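Local coordinates for probable aromatic acid decarboxylase (Escherichia coli, PDB 1SBZ), which acts as an FMN-dependent UbiX-like decarboxylase and assembles into a homododecamer, at the interface of chains A and B. Residues are numbered along the deposited sequence; one frame, centred on the assembly and turned at random. Chains: chain A/B, Probable aromatic acid decarboxylase.

The interface of chains A and B. Residues chain A 11-12, 14, 45-46, 122; chain B 149-152.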
ATOM      1  N   THR A  11       5.597 -31.092 -12.443  1.00 23.36           N
ATOM      2  CA  THR A  11       6.146 -32.395 -12.120  1.00 23.60           C
ATOM      3  C   THR A  11       5.640 -32.824 -10.742  1.00 23.57           C
ATOM      4  O   THR A  11       5.562 -32.021  -9.808  1.00 23.50           O
ATOM      5  CB  THR A  11       7.683 -32.434 -12.263  1.00 23.71           C
ATOM      6  OG1 THR A  11       8.156 -33.714 -11.841  1.00 24.98           O
ATOM      7  CG2 THR A  11       8.381 -31.465 -11.307  1.00 23.75           C
ATOM      8  N   GLY A  12       5.232 -34.084 -10.636  1.00 23.75           N
ATOM      9  CA  GLY A  12       4.589 -34.567  -9.424  1.00 23.47           C
ATOM     10  C   GLY A  12       3.226 -35.182  -9.661  1.00 23.49           C
ATOM     11  O   GLY A  12       2.383 -35.191  -8.766  1.00 23.53           O
ATOM     12  N   PRO A  14       2.742 -38.373  -9.762  1.00 24.15           N
ATOM     13  CA  PRO A  14       2.633 -39.394  -8.713  1.00 24.42           C
ATOM     14  C   PRO A  14       1.932 -38.929  -7.428  1.00 24.79           C
ATOM     15  O   PRO A  14       1.290 -39.743  -6.763  1.00 24.50           O
ATOM     16  CB  PRO A  14       4.090 -39.760  -8.431  1.00 24.43           C
ATOM     17  CG  PRO A  14       4.776 -39.529  -9.717  1.00 23.97           C
ATOM     18  CD  PRO A  14       4.123 -38.288 -10.280  1.00 24.15           C
ATOM     19  N   LEU A  45       4.273 -39.572 -18.513  1.00 34.17           N
ATOM     20  CA  LEU A  45       5.729 -39.548 -18.372  1.00 34.26           C
ATOM     21  C   LEU A  45       6.231 -40.026 -17.000  1.00 34.11           C
ATOM     22  O   LEU A  45       7.289 -40.652 -16.909  1.00 34.24           O
ATOM     23  CB  LEU A  45       6.261 -38.138 -18.667  1.00 34.47           C
ATOM     24  CG  LEU A  45       7.698 -37.784 -18.270  1.00 35.07           C
ATOM     25  CD1 LEU A  45       8.683 -38.115 -19.385  1.00 35.73           C
ATOM     26  CD2 LEU A  45       7.794 -36.307 -17.879  1.00 35.95           C
ATOM     27  N   GLU A  46       5.479 -39.734 -15.942  1.00 34.06           N
ATOM     28  CA  GLU A  46       5.980 -39.924 -14.576  1.00 34.12           C
ATOM     29  C   GLU A  46       5.416 -41.138 -13.827  1.00 34.31           C
ATOM     30  O   GLU A  46       5.965 -41.537 -12.796  1.00 34.11           O
ATOM     31  CB  GLU A  46       5.794 -38.645 -13.746  1.00 33.99           C
ATOM     32  CG  GLU A  46       6.588 -37.458 -14.275  1.00 33.90           C
ATOM     33  CD  GLU A  46       6.368 -36.166 -13.501  1.00 33.99           C
ATOM     34  OE1 GLU A  46       5.519 -36.117 -12.581  1.00 33.19           O
ATOM     35  OE2 GLU A  46       7.063 -35.184 -13.823  1.00 33.40           O
ATOM     36  N   ARG A 122       4.005 -26.515  -6.883  1.00 19.84           N
ATOM     37  CA  ARG A 122       5.312 -27.101  -7.127  1.00 19.95           C
ATOM     38  C   ARG A 122       6.063 -26.379  -8.246  1.00 19.97           C
ATOM     39  O   ARG A 122       5.639 -26.360  -9.402  1.00 19.54           O
ATOM     40  CB  ARG A 122       5.195 -28.612  -7.414  1.00 19.68           C
ATOM     41  CG  ARG A 122       6.508 -29.391  -7.307  1.00 19.72           C
ATOM     42  CD  ARG A 122       7.372 -29.320  -8.560  1.00 19.58           C
ATOM     43  NE  ARG A 122       8.753 -29.747  -8.335  1.00 20.56           N
ATOM     44  CZ  ARG A 122       9.783 -29.314  -9.052  1.00 21.31           C
ATOM     45  NH1 ARG A 122       9.582 -28.440 -10.025  1.00 20.26           N
ATOM     46  NH2 ARG A 122      11.016 -29.745  -8.794  1.00 21.96           N
TER
ATOM     47  N   PRO B 149      10.452 -31.964  -4.743  1.00 26.89           N
ATOM     48  CA  PRO B 149      10.709 -33.183  -5.509  1.00 27.12           C
ATOM     49  C   PRO B 149      10.414 -33.025  -6.997  1.00 27.41           C
ATOM     50  O   PRO B 149       9.386 -32.453  -7.373  1.00 27.28           O
ATOM     51  CB  PRO B 149       9.735 -34.189  -4.892  1.00 27.15           C
ATOM     52  CG  PRO B 149       9.499 -33.690  -3.535  1.00 26.70           C
ATOM     53  CD  PRO B 149       9.476 -32.194  -3.664  1.00 26.75           C
ATOM     54  N   ALA B 150      11.329 -33.516  -7.826  1.00 28.03           N
ATOM     55  CA  ALA B 150      11.104 -33.611  -9.263  1.00 28.88           C
ATOM     56  C   ALA B 150      10.920 -35.080  -9.658  1.00 29.73           C
ATOM     57  O   ALA B 150      11.725 -35.942  -9.284  1.00 29.57           O
ATOM     58  CB  ALA B 150      12.254 -32.993 -10.023  1.00 28.73           C
ATOM     59  N   PHE B 151       9.859 -35.352 -10.410  1.00 30.38           N
ATOM     60  CA  PHE B 151       9.501 -36.723 -10.782  1.00 31.37           C
ATOM     61  C   PHE B 151       9.743 -37.035 -12.262  1.00 32.17           C
ATOM     62  O   PHE B 151       9.540 -38.172 -12.695  1.00 32.36           O
ATOM     63  CB  PHE B 151       8.036 -37.017 -10.421  1.00 31.00           C
ATOM     64  CG  PHE B 151       7.752 -36.989  -8.944  1.00 30.72           C
ATOM     65  CD1 PHE B 151       7.458 -35.790  -8.300  1.00 30.14           C
ATOM     66  CD2 PHE B 151       7.771 -38.159  -8.199  1.00 30.32           C
ATOM     67  CE1 PHE B 151       7.190 -35.754  -6.942  1.00 30.21           C
ATOM     68  CE2 PHE B 151       7.501 -38.132  -6.828  1.00 31.34           C
ATOM     69  CZ  PHE B 151       7.215 -36.929  -6.199  1.00 30.69           C
ATOM     70  N   TYR B 152      10.180 -36.039 -13.030  1.00 33.32           N
ATOM     71  CA  TYR B 152      10.363 -36.217 -14.480  1.00 34.72           C
ATOM     72  C   TYR B 152      11.599 -37.054 -14.823  1.00 35.39           C
ATOM     73  O   TYR B 152      11.648 -37.690 -15.879  1.00 35.69           O
ATOM     74  CB  TYR B 152      10.376 -34.869 -15.230  1.00 34.73           C
ATOM     75  CG  TYR B 152      11.394 -33.869 -14.715  1.00 35.38           C
ATOM     76  CD1 TYR B 152      11.015 -32.842 -13.853  1.00 36.11           C
ATOM     77  CD2 TYR B 152      12.738 -33.945 -15.099  1.00 35.78           C
ATOM     78  CE1 TYR B 152      11.947 -31.922 -13.376  1.00 35.65           C
ATOM     79  CE2 TYR B 152      13.676 -33.034 -14.623  1.00 35.62           C
ATOM     80  CZ  TYR B 152      13.273 -32.027 -13.762  1.00 35.61           C
ATOM     81  OH  TYR B 152      14.198 -31.119 -13.292  1.00 35.66           O
TER
HETATM   82  O   HOH W   1       8.569 -40.832 -11.434  1.00 33.56           O
HETATM   83  O   HOH W   2       6.704 -32.642  -7.304  1.00 34.98           O
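B:Phe151 meets A:Thr11 and A:Gly12 with its backbone and its ring respectively, forming the tight centre of this patch of a two-fold interface in the homododecamer. The backbone N-H of B:Phe151 donates to the hydroxyl OG1 of A:Thr11 over 2.8 Å, a fairly straight bond (157° at H). Threonine suits the spot because its hydroxyl both accepts and donates: OG1 passes its own hydrogen to carboxylate oxygen OE2 of A:Glu46 at 2.7 Å, approaching from above the carboxylate plane. The other oxygen, OE1, takes the N-H of A:Gly12 on its syn lone pair. Glutamate can thus serve hydroxyl and N-H at once, and the two bonds fix the carboxylate's rotation at the end of an extended chain. That second-shell grip positions the threonine hydroxyl, which lies anti to its backbone N (chi1 176°).

Beside this network the phenyl ring packs closely. A:Gly12, with no side chain, lets CD1 of B:Phe151 come to 3.3 Å from its CA, while CG of A:Pro14, rigid at the start of helix 13-24, sits 3.6 Å from CD2; the flat ring lets both approach from the same side, towards its rim. B:Tyr152 offers a thin ring edge to A:Thr11, whose CB lies in the ring plane 3.7 Å from CD1.

The looser side relies on an apolar brush and water. The branched end of A:Leu45 suits a contact without polar partners, its CD2 resting 4.0 Å from CB of B:Tyr152. One water bridges the backbone carbonyls of A:Glu46 and B:Phe151; another links those of A:Thr11 and B:Pro149.

A:Thr11 and A:Arg122 also line the FMN pocket, so the cofactor site may feel the neighbouring subunit. The long arginine chain, bent at chi2, brings NE to the water-bound O of B:Pro149 in a direct but bent bond of 2.9 Å (139° at H), with that O tilted out of the guanidinium plane.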